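Local coordinates for mitogen-activated protein kinase, putative (Map kinase-like protein) (Leishmania major, PDB 3PG1) that probably works as an ATP-dependent serine/threonine protein kinase of the MAP kinase family, transferring phosphate from ATP to proteins, at residues V76-R81 and I352-E356; R81-H87 and S334-F339; L92-F98 and L109-E114. One frame throughout, in Å; residues are numbered along the deposited sequence.

Contact 1 of 3, residues V76-R81 and I352-E356; sequences VLREIR and IFTAE
A salt bridge joins R81 to E356, where helix 70-85 meets helix 346-360. The first is the αC helix of the kinase N-lobe. The second belongs to the C-terminal extension found in MAP kinases, which returns from the C-lobe to pack on the N-lobe. R81 NE gives its hydrogen to E356 OE2 at 2.9 Å. The bond is bent, with an N-H...O angle of 132°. It reaches the oxygen from above the carboxylate plane. The R81 chain bends at chi2 and chi3 and the E356 chain at chi2; the two side chains cross at about a right angle. The carboxylate also has a second support. Water 1 donates to R81 O at 2.7 Å and to E356 OE1 at 3.1 Å, linking the backbone of one helix to the side chain of the other. E356 OE1 accepts from N84 ND2 as well, and R81 NH1 is taken by H338 O. Several bonds thus hold the carboxylate and limit its rotation.

Next to this polar end lies an apolar layer. Segments 76-81 and 352-356 run nearly parallel, their axes 10.9 Å apart at closest and 17° between them. L77 packs against I352 and F353. Its CG is anti to the backbone N (chi1 -177°), and chi2 then turns CD1 over the centre of the F353 ring. This is a CH-pi contact, 3.6 Å from L77 CD1 to the centroid. The rim of the same ring also meets the base of L77, with F353 CZ 3.6 Å from L77 CB. I80 CG2 approaches F353 CE2 obliquely. On the sheet side, L109 of strand 108-114 touches V76, I80 and F353. I352 CG2 sits 3.9 Å from both L77 CD1 and R81 CD.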
loop_
_atom_site.group_PDB
_atom_site.type_symbol
_atom_site.label_atom_id
_atom_site.label_comp_id
_atom_site.label_asym_id
_atom_site.label_seq_id
_atom_site.Cartn_x
_atom_site.Cartn_y
_atom_site.Cartn_z
ATOM N N VAL A 76 -16.409 1.936 -0.121
ATOM C CA VAL A 76 -16.161 0.752 -0.958
ATOM C C VAL A 76 -16.028 1.127 -2.455
ATOM O O VAL A 76 -15.162 0.580 -3.140
ATOM C CB VAL A 76 -17.164 -0.417 -0.690
ATOM C CG1 VAL A 76 -16.693 -1.700 -1.366
ATOM C CG2 VAL A 76 -17.317 -0.666 0.805
ATOM N N LEU A 77 -16.855 2.092 -2.938
ATOM C CA LEU A 77 -16.803 2.567 -4.322
ATOM C C LEU A 77 -15.428 3.179 -4.619
ATOM O O LEU A 77 -14.856 2.903 -5.675
ATOM C CB LEU A 77 -17.927 3.580 -4.627
ATOM C CG LEU A 77 -17.998 4.076 -6.081
ATOM C CD1 LEU A 77 -18.183 2.925 -7.065
ATOM C CD2 LEU A 77 -19.059 5.139 -6.254
ATOM N N ARG A 78 -14.883 3.954 -3.662
ATOM C CA ARG A 78 -13.552 4.550 -3.812
ATOM C C ARG A 78 -12.449 3.475 -3.862
ATOM O O ARG A 78 -11.550 3.567 -4.696
ATOM C CB ARG A 78 -13.277 5.579 -2.714
ATOM C CG ARG A 78 -12.095 6.483 -3.095
ATOM C CD ARG A 78 -11.840 7.621 -2.129
ATOM N NE ARG A 78 -10.799 8.516 -2.647
ATOM C CZ ARG A 78 -9.489 8.314 -2.504
ATOM N NH1 ARG A 78 -9.037 7.251 -1.850
ATOM N NH2 ARG A 78 -8.622 9.181 -3.012
ATOM N N GLU A 79 -12.539 2.442 -2.999
ATOM C CA GLU A 79 -11.557 1.354 -2.992
ATOM C C GLU A 79 -11.587 0.611 -4.336
ATOM O O GLU A 79 -10.552 0.235 -4.874
ATOM C CB GLU A 79 -11.869 0.355 -1.862
ATOM C CG GLU A 79 -11.696 0.909 -0.455
ATOM C CD GLU A 79 -11.877 -0.098 0.668
ATOM O OE1 GLU A 79 -12.052 -1.305 0.379
ATOM O OE2 GLU A 79 -11.824 0.323 1.846
ATOM N N ILE A 80 -12.790 0.410 -4.870
ATOM C CA ILE A 80 -13.021 -0.278 -6.136
ATOM C C ILE A 80 -12.551 0.529 -7.323
ATOM O O ILE A 80 -11.884 -0.014 -8.203
ATOM C CB ILE A 80 -14.517 -0.748 -6.202
ATOM C CG1 ILE A 80 -14.647 -2.174 -5.691
ATOM C CG2 ILE A 80 -15.198 -0.570 -7.572
ATOM C CD1 ILE A 80 -14.334 -2.352 -4.219
ATOM N N ARG A 81 -12.921 1.803 -7.368
ATOM C CA ARG A 81 -12.515 2.707 -8.447
ATOM C C ARG A 81 -10.983 2.800 -8.537
ATOM O O ARG A 81 -10.448 2.784 -9.640
ATOM C CB ARG A 81 -13.152 4.103 -8.247
ATOM C CG ARG A 81 -14.671 4.123 -8.601
ATOM C CD ARG A 81 -15.115 5.394 -9.308
ATOM N NE ARG A 81 -14.160 5.752 -10.357
ATOM C CZ ARG A 81 -13.588 6.943 -10.479
ATOM N NH1 ARG A 81 -13.939 7.942 -9.675
ATOM N NH2 ARG A 81 -12.690 7.155 -11.428
ATOM N N ILE A 352 -22.581 3.918 -10.685
ATOM C CA ILE A 352 -21.116 3.975 -10.839
ATOM C C ILE A 352 -20.531 2.558 -10.724
ATOM O O ILE A 352 -19.645 2.233 -11.505
ATOM C CB ILE A 352 -20.406 5.026 -9.928
ATOM C CG1 ILE A 352 -21.033 6.436 -10.086
ATOM C CG2 ILE A 352 -18.877 5.078 -10.199
ATOM C CD1 ILE A 352 -20.659 7.436 -8.967
ATOM N N PHE A 353 -21.066 1.702 -9.814
ATOM C CA PHE A 353 -20.631 0.308 -9.680
ATOM C C PHE A 353 -20.901 -0.449 -10.978
ATOM O O PHE A 353 -20.009 -1.148 -11.469
ATOM C CB PHE A 353 -21.303 -0.404 -8.492
ATOM C CG PHE A 353 -20.722 -0.095 -7.127
ATOM C CD1 PHE A 353 -21.417 0.699 -6.221
ATOM C CD2 PHE A 353 -19.495 -0.627 -6.736
ATOM C CE1 PHE A 353 -20.891 0.965 -4.954
ATOM C CE2 PHE A 353 -18.970 -0.360 -5.467
ATOM C CZ PHE A 353 -19.680 0.420 -4.580
ATOM N N THR A 354 -22.106 -0.250 -11.567
ATOM C CA THR A 354 -22.516 -0.842 -12.845
ATOM C C THR A 354 -21.590 -0.331 -13.960
ATOM O O THR A 354 -21.135 -1.130 -14.782
ATOM C CB THR A 354 -24.011 -0.579 -13.124
ATOM O OG1 THR A 354 -24.774 -0.908 -11.961
ATOM C CG2 THR A 354 -24.538 -1.377 -14.307
ATOM N N ALA A 355 -21.264 0.984 -13.939
ATOM C CA ALA A 355 -20.353 1.627 -14.889
ATOM C C ALA A 355 -18.918 1.113 -14.702
ATOM O O ALA A 355 -18.195 0.961 -15.691
ATOM C CB ALA A 355 -20.394 3.138 -14.716
ATOM N N GLU A 356 -18.514 0.834 -13.442
ATOM C CA GLU A 356 -17.184 0.306 -13.117
ATOM C C GLU A 356 -17.062 -1.152 -13.548
ATOM O O GLU A 356 -15.984 -1.552 -13.979
ATOM C CB GLU A 356 -16.837 0.482 -11.625
ATOM C CG GLU A 356 -16.449 1.903 -11.230
ATOM C CD GLU A 356 -15.167 2.453 -11.832
ATOM O OE1 GLU A 356 -14.194 1.677 -11.974
ATOM O OE2 GLU A 356 -15.133 3.664 -12.149
HETATM O O HOH W 1 -11.699 3.502 -11.887
#

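Contact 2 of 3, residues R81-H87 and S334-F339; sequences RLLNHFH and SERFHF
F337 packs its side chain against R81, L82 and H85 at the C-terminal end of helix 70-85, the αC helix of the kinase N-lobe. Its CB lies over the centre of the H85 ring, 3.9 Å from the centroid. CG is anti to the backbone N (chi1 177°), which carries the ring across to the helix. CD1 stands 3.7 Å from H85 ND1. The two rings form an edge-to-face pair, with the F337 edge toward the H85 face and planes 79° apart. CE1 lies 3.8 Å from R81 NH2, over one face of the guanidinium. At the tip, CZ meets L82 CG, while L82 CD2 covers one ring face 3.7 Å from the centroid.

Polar bonds frame this packing. R81 NH1 donates to H338 O at 2.7 Å, in the carbonyl plane. H85 NE2 donates to E335 O at 2.6 Å, in its ring plane. S334 OG donates to H85 O at 2.7 Å, and water 3 joins that hydroxyl to H87 N. The F337 backbone is hydrogen-bonded to that of A153, just after helix 133-152, and F86 touches V149 and L150 of that helix. The extended segment 334-339 lies beside the αC helix where the two lobes meet.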
loop_
_atom_site.group_PDB
_atom_site.type_symbol
_atom_site.label_atom_id
_atom_site.label_comp_id
_atom_site.label_asym_id
_atom_site.label_seq_id
_atom_site.Cartn_x
_atom_site.Cartn_y
_atom_site.Cartn_z
ATOM N N ARG A 81 -12.921 1.803 -7.368
ATOM C CA ARG A 81 -12.515 2.707 -8.447
ATOM C C ARG A 81 -10.983 2.800 -8.537
ATOM O O ARG A 81 -10.448 2.784 -9.640
ATOM C CB ARG A 81 -13.152 4.103 -8.247
ATOM C CG ARG A 81 -14.671 4.123 -8.601
ATOM C CD ARG A 81 -15.115 5.394 -9.308
ATOM N NE ARG A 81 -14.160 5.752 -10.357
ATOM C CZ ARG A 81 -13.588 6.943 -10.479
ATOM N NH1 ARG A 81 -13.939 7.942 -9.675
ATOM N NH2 ARG A 81 -12.690 7.155 -11.428
ATOM N N LEU A 82 -10.287 2.842 -7.378
ATOM C CA LEU A 82 -8.824 2.904 -7.315
ATOM C C LEU A 82 -8.197 1.642 -7.830
ATOM O O LEU A 82 -7.235 1.730 -8.595
ATOM C CB LEU A 82 -8.344 3.189 -5.891
ATOM C CG LEU A 82 -8.153 4.647 -5.567
ATOM C CD1 LEU A 82 -7.985 4.855 -4.090
ATOM C CD2 LEU A 82 -6.973 5.216 -6.348
ATOM N N LEU A 83 -8.769 0.459 -7.471
ATOM C CA LEU A 83 -8.265 -0.845 -7.945
ATOM C C LEU A 83 -8.386 -0.964 -9.441
ATOM O O LEU A 83 -7.471 -1.440 -10.109
ATOM C CB LEU A 83 -9.027 -2.001 -7.300
ATOM C CG LEU A 83 -8.454 -2.615 -6.022
ATOM C CD1 LEU A 83 -9.371 -3.744 -5.534
ATOM C CD2 LEU A 83 -7.020 -3.156 -6.231
ATOM N N ASN A 84 -9.501 -0.467 -9.967
ATOM C CA ASN A 84 -9.855 -0.518 -11.375
ATOM C C ASN A 84 -9.214 0.550 -12.241
ATOM O O ASN A 84 -9.274 0.459 -13.467
ATOM C CB ASN A 84 -11.382 -0.505 -11.493
ATOM C CG ASN A 84 -11.916 -1.266 -12.669
ATOM O OD1 ASN A 84 -11.307 -2.222 -13.154
ATOM N ND2 ASN A 84 -13.053 -0.823 -13.179
ATOM N N HIS A 85 -8.565 1.548 -11.610
ATOM C CA HIS A 85 -7.891 2.654 -12.296
ATOM C C HIS A 85 -6.543 2.255 -12.932
ATOM O O HIS A 85 -6.153 2.809 -13.959
ATOM C CB HIS A 85 -7.703 3.823 -11.313
ATOM C CG HIS A 85 -7.196 5.070 -11.965
ATOM N ND1 HIS A 85 -8.020 5.864 -12.743
ATOM C CD2 HIS A 85 -5.954 5.607 -11.958
ATOM C CE1 HIS A 85 -7.249 6.833 -13.204
ATOM N NE2 HIS A 85 -6.000 6.724 -12.756
ATOM N N PHE A 86 -5.814 1.337 -12.304
ATOM C CA PHE A 86 -4.472 0.913 -12.782
ATOM C C PHE A 86 -4.527 -0.393 -13.561
ATOM O O PHE A 86 -5.348 -1.238 -13.259
ATOM C CB PHE A 86 -3.517 0.755 -11.588
ATOM C CG PHE A 86 -3.351 2.074 -10.870
ATOM C CD1 PHE A 86 -2.468 3.036 -11.350
ATOM C CD2 PHE A 86 -4.156 2.398 -9.776
ATOM C CE1 PHE A 86 -2.372 4.279 -10.736
ATOM C CE2 PHE A 86 -4.063 3.653 -9.166
ATOM C CZ PHE A 86 -3.158 4.575 -9.632
ATOM N N HIS A 87 -3.598 -0.574 -14.510
ATOM C CA HIS A 87 -3.429 -1.784 -15.312
ATOM C C HIS A 87 -1.951 -1.877 -15.508
ATOM O O HIS A 87 -1.433 -1.563 -16.585
ATOM C CB HIS A 87 -4.168 -1.660 -16.660
ATOM C CG HIS A 87 -5.629 -1.396 -16.483
ATOM N ND1 HIS A 87 -6.130 -0.100 -16.488
ATOM C CD2 HIS A 87 -6.634 -2.254 -16.192
ATOM C CE1 HIS A 87 -7.425 -0.218 -16.243
ATOM N NE2 HIS A 87 -7.776 -1.495 -16.072
ATOM N N SER A 334 -1.380 5.182 -15.831
ATOM C CA SER A 334 -2.765 5.598 -15.857
ATOM C C SER A 334 -2.762 7.129 -15.735
ATOM O O SER A 334 -1.828 7.731 -15.172
ATOM C CB SER A 334 -3.491 5.048 -14.632
ATOM O OG SER A 334 -3.827 3.700 -14.895
ATOM N N GLU A 335 -3.842 7.733 -16.220
ATOM C CA GLU A 335 -4.114 9.175 -16.128
ATOM C C GLU A 335 -4.418 9.510 -14.664
ATOM O O GLU A 335 -4.586 8.612 -13.842
ATOM C CB GLU A 335 -5.345 9.538 -16.997
ATOM C CG GLU A 335 -5.232 9.208 -18.480
ATOM C CD GLU A 335 -6.501 9.316 -19.308
ATOM O OE1 GLU A 335 -7.609 9.140 -18.750
ATOM O OE2 GLU A 335 -6.383 9.523 -20.538
ATOM N N ARG A 336 -4.510 10.806 -14.321
ATOM C CA ARG A 336 -4.843 11.233 -12.981
ATOM C C ARG A 336 -6.156 10.648 -12.485
ATOM O O ARG A 336 -7.159 10.669 -13.200
ATOM C CB ARG A 336 -4.768 12.770 -12.918
ATOM C CG ARG A 336 -5.174 13.415 -11.605
ATOM C CD ARG A 336 -4.780 14.870 -11.623
ATOM N NE ARG A 336 -3.326 15.024 -11.467
ATOM C CZ ARG A 336 -2.698 15.074 -10.293
ATOM N NH1 ARG A 336 -3.384 14.988 -9.158
ATOM N NH2 ARG A 336 -1.383 15.192 -10.244
ATOM N N PHE A 337 -6.123 10.054 -11.274
ATOM C CA PHE A 337 -7.320 9.505 -10.644
ATOM C C PHE A 337 -8.162 10.678 -10.093
ATOM O O PHE A 337 -7.620 11.620 -9.501
ATOM C CB PHE A 337 -6.964 8.504 -9.517
ATOM C CG PHE A 337 -8.169 7.959 -8.783
ATOM C CD1 PHE A 337 -8.980 6.984 -9.365
ATOM C CD2 PHE A 337 -8.513 8.441 -7.518
ATOM C CE1 PHE A 337 -10.099 6.493 -8.693
ATOM C CE2 PHE A 337 -9.626 7.935 -6.842
ATOM C CZ PHE A 337 -10.432 6.990 -7.446
ATOM N N HIS A 338 -9.467 10.632 -10.354
ATOM C CA HIS A 338 -10.434 11.621 -9.879
ATOM C C HIS A 338 -11.597 10.877 -9.251
ATOM O O HIS A 338 -12.134 9.941 -9.851
ATOM C CB HIS A 338 -10.965 12.518 -11.021
ATOM C CG HIS A 338 -9.931 13.390 -11.667
ATOM N ND1 HIS A 338 -9.493 13.154 -12.966
ATOM C CD2 HIS A 338 -9.287 14.479 -11.181
ATOM C CE1 HIS A 338 -8.595 14.097 -13.220
ATOM N NE2 HIS A 338 -8.428 14.912 -12.173
ATOM N N PHE A 339 -11.947 11.247 -8.035
ATOM C CA PHE A 339 -13.130 10.716 -7.364
ATOM C C PHE A 339 -13.968 11.922 -6.925
ATOM O O PHE A 339 -13.460 12.816 -6.229
ATOM C CB PHE A 339 -12.793 9.781 -6.188
ATOM C CG PHE A 339 -14.001 9.058 -5.624
ATOM C CD1 PHE A 339 -14.363 7.801 -6.094
ATOM C CD2 PHE A 339 -14.789 9.648 -4.640
ATOM C CE1 PHE A 339 -15.491 7.139 -5.586
ATOM C CE2 PHE A 339 -15.915 8.989 -4.133
ATOM C CZ PHE A 339 -16.257 7.735 -4.606
HETATM O O HOH W 2 -10.748 8.999 -12.350
HETATM O O HOH W 3 -1.871 1.762 -14.851
#

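Contact 3 of 3, residues L92-F98 and L109-E114; sequences LGLRDIF and LYLVTE
The beta hairpin of strands 96-100 and 108-114 lies at one side of the five-stranded N-lobe sheet of the kinase fold, with 96-100 as its edge strand, and it starts with a classic beta bulge. R95 and D96 both face V112. R95 N donates to V112 O at 2.8 Å and D96 N to the same oxygen at 3.3 Å, both from one face of its carbonyl plane. V112 N returns a bond to D96 O at 3.0 Å. Y110 N donates to F98 O at 3.0 Å, while the bond from F98 N to Y110 O is weak.

I97 and L111, a non-hydrogen-bonded pair, point to the face covered by I80 of helix 70-85. I97 CD1 lies 3.8 Å from L111 CD2. On the other face F98 turns back over Y110. With chi1 at 40°, its CG stands between the backbone N and the carbonyl carbon, and one ring face comes to lie on Y110 CB. The two aromatic rings are near parallel but slid apart.

T113 probably corresponds to the gatekeeper position of kinases, with E114 at the start of the hinge. Water 4 accepts from E114 N and donates to G93 O at 2.7 Å.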
loop_
_atom_site.group_PDB
_atom_site.type_symbol
_atom_site.label_atom_id
_atom_site.label_comp_id
_atom_site.label_asym_id
_atom_site.label_seq_id
_atom_site.Cartn_x
_atom_site.Cartn_y
_atom_site.Cartn_z
ATOM N N LEU A 92 -1.424 -4.188 -7.795
ATOM C CA LEU A 92 -2.426 -5.275 -7.719
ATOM C C LEU A 92 -3.715 -4.812 -8.371
ATOM O O LEU A 92 -4.207 -3.740 -8.067
ATOM C CB LEU A 92 -2.652 -5.748 -6.262
ATOM C CG LEU A 92 -3.548 -7.011 -6.089
ATOM C CD1 LEU A 92 -2.818 -8.257 -6.540
ATOM C CD2 LEU A 92 -4.032 -7.135 -4.647
ATOM N N GLY A 93 -4.181 -5.554 -9.349
ATOM C CA GLY A 93 -5.392 -5.149 -10.058
ATOM C C GLY A 93 -6.609 -5.990 -9.782
ATOM O O GLY A 93 -6.525 -7.011 -9.088
ATOM N N LEU A 94 -7.754 -5.540 -10.310
ATOM C CA LEU A 94 -8.992 -6.305 -10.228
ATOM C C LEU A 94 -8.901 -7.388 -11.298
ATOM O O LEU A 94 -8.646 -7.067 -12.466
ATOM C CB LEU A 94 -10.224 -5.423 -10.523
ATOM C CG LEU A 94 -10.983 -4.809 -9.364
ATOM C CD1 LEU A 94 -12.141 -3.982 -9.885
ATOM C CD2 LEU A 94 -11.512 -5.864 -8.406
ATOM N N ARG A 95 -9.046 -8.657 -10.895
ATOM C CA ARG A 95 -9.090 -9.812 -11.813
ATOM C C ARG A 95 -10.511 -9.921 -12.305
ATOM O O ARG A 95 -10.773 -10.400 -13.418
ATOM C CB ARG A 95 -8.749 -11.135 -11.087
ATOM C CG ARG A 95 -7.269 -11.353 -10.807
ATOM C CD ARG A 95 -6.489 -11.775 -12.028
ATOM N NE ARG A 95 -6.678 -13.188 -12.355
ATOM C CZ ARG A 95 -5.799 -13.907 -13.043
ATOM N NH1 ARG A 95 -4.663 -13.362 -13.459
ATOM N NH2 ARG A 95 -6.043 -15.184 -13.310
ATOM N N ASP A 96 -11.443 -9.531 -11.425
ATOM C CA ASP A 96 -12.877 -9.587 -11.675
ATOM C C ASP A 96 -13.642 -8.772 -10.638
ATOM O O ASP A 96 -13.177 -8.578 -9.519
ATOM C CB ASP A 96 -13.359 -11.045 -11.657
ATOM C CG ASP A 96 -14.642 -11.327 -12.401
ATOM O OD1 ASP A 96 -15.229 -10.374 -12.955
ATOM O OD2 ASP A 96 -15.064 -12.502 -12.424
ATOM N N ILE A 97 -14.835 -8.325 -11.029
ATOM C CA ILE A 97 -15.776 -7.561 -10.217
ATOM C C ILE A 97 -17.200 -7.810 -10.747
ATOM O O ILE A 97 -17.435 -7.802 -11.963
ATOM C CB ILE A 97 -15.413 -6.054 -10.119
ATOM C CG1 ILE A 97 -16.387 -5.315 -9.156
ATOM C CG2 ILE A 97 -15.305 -5.382 -11.522
ATOM C CD1 ILE A 97 -16.044 -3.931 -8.781
ATOM N N PHE A 98 -18.129 -8.076 -9.825
ATOM C CA PHE A 98 -19.539 -8.337 -10.128
ATOM C C PHE A 98 -20.419 -7.936 -8.951
ATOM O O PHE A 98 -20.017 -8.103 -7.794
ATOM C CB PHE A 98 -19.805 -9.781 -10.641
ATOM C CG PHE A 98 -19.047 -10.911 -9.980
ATOM C CD1 PHE A 98 -17.727 -11.184 -10.325
ATOM C CD2 PHE A 98 -19.676 -11.752 -9.073
ATOM C CE1 PHE A 98 -17.026 -12.231 -9.713
ATOM C CE2 PHE A 98 -18.983 -12.817 -8.484
ATOM C CZ PHE A 98 -17.658 -13.041 -8.798
ATOM N N LEU A 109 -21.471 -7.403 -3.292
ATOM C CA LEU A 109 -20.354 -7.056 -4.168
ATOM C C LEU A 109 -19.244 -8.084 -3.997
ATOM O O LEU A 109 -18.899 -8.472 -2.874
ATOM C CB LEU A 109 -19.873 -5.605 -3.936
ATOM C CG LEU A 109 -18.462 -5.188 -4.419
ATOM C CD1 LEU A 109 -18.347 -5.185 -5.937
ATOM C CD2 LEU A 109 -18.107 -3.826 -3.910
ATOM N N TYR A 110 -18.727 -8.558 -5.129
ATOM C CA TYR A 110 -17.682 -9.571 -5.162
ATOM C C TYR A 110 -16.470 -9.011 -5.841
ATOM O O TYR A 110 -16.560 -8.390 -6.911
ATOM C CB TYR A 110 -18.162 -10.853 -5.855
ATOM C CG TYR A 110 -19.460 -11.394 -5.297
ATOM C CD1 TYR A 110 -19.464 -12.386 -4.321
ATOM C CD2 TYR A 110 -20.687 -10.903 -5.734
ATOM C CE1 TYR A 110 -20.658 -12.885 -3.799
ATOM C CE2 TYR A 110 -21.887 -11.366 -5.194
ATOM C CZ TYR A 110 -21.869 -12.369 -4.237
ATOM O OH TYR A 110 -23.052 -12.819 -3.700
ATOM N N LEU A 111 -15.332 -9.217 -5.190
ATOM C CA LEU A 111 -14.051 -8.723 -5.633
ATOM C C LEU A 111 -13.061 -9.832 -5.744
ATOM O O LEU A 111 -12.807 -10.562 -4.784
ATOM C CB LEU A 111 -13.565 -7.655 -4.657
ATOM C CG LEU A 111 -14.468 -6.442 -4.587
ATOM C CD1 LEU A 111 -14.192 -5.630 -3.334
ATOM C CD2 LEU A 111 -14.373 -5.627 -5.878
ATOM N N VAL A 112 -12.508 -9.968 -6.932
ATOM C CA VAL A 112 -11.549 -11.018 -7.221
ATOM C C VAL A 112 -10.179 -10.418 -7.566
ATOM O O VAL A 112 -10.064 -9.540 -8.447
ATOM C CB VAL A 112 -12.064 -11.969 -8.329
ATOM C CG1 VAL A 112 -11.220 -13.235 -8.394
ATOM C CG2 VAL A 112 -13.540 -12.319 -8.129
ATOM N N THR A 113 -9.150 -10.892 -6.846
ATOM C CA THR A 113 -7.755 -10.494 -7.077
ATOM C C THR A 113 -6.923 -11.769 -7.093
ATOM O O THR A 113 -7.364 -12.777 -6.550
ATOM C CB THR A 113 -7.278 -9.453 -6.033
ATOM O OG1 THR A 113 -7.469 -9.954 -4.706
ATOM C CG2 THR A 113 -7.971 -8.093 -6.187
ATOM N N GLU A 114 -5.759 -11.749 -7.745
ATOM C CA GLU A 114 -4.872 -12.903 -7.803
ATOM C C GLU A 114 -4.341 -13.147 -6.392
ATOM O O GLU A 114 -3.914 -12.203 -5.737
ATOM C CB GLU A 114 -3.704 -12.649 -8.790
ATOM C CG GLU A 114 -2.917 -13.913 -9.131
ATOM C CD GLU A 114 -1.572 -13.732 -9.814
ATOM O OE1 GLU A 114 -0.685 -14.590 -9.600
ATOM O OE2 GLU A 114 -1.396 -12.741 -10.559
HETATM O O HOH W 4 -5.141 -9.302 -9.418
#

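In the fold
All three contacts lie on or beside helix 70-85. Contacts 1 and 2 use it directly and share R81, with centres about 10 Å apart. Contact 3 follows it in the chain, its centre about 11 Å from contact 1 and about 14 Å from contact 2. The contacts are nested: contact 3 closes a short hairpin inside the long loop closed by contact 2, which lies inside that of contact 1. I80 and V76 pack on L111 and L109, and F353 reaches L109 as well, so helices 70-85 and 346-360 lie side by side on the hairpin. The C-terminal chain thus packs along the αC helix, whose position generally matters for activity in protein kinases.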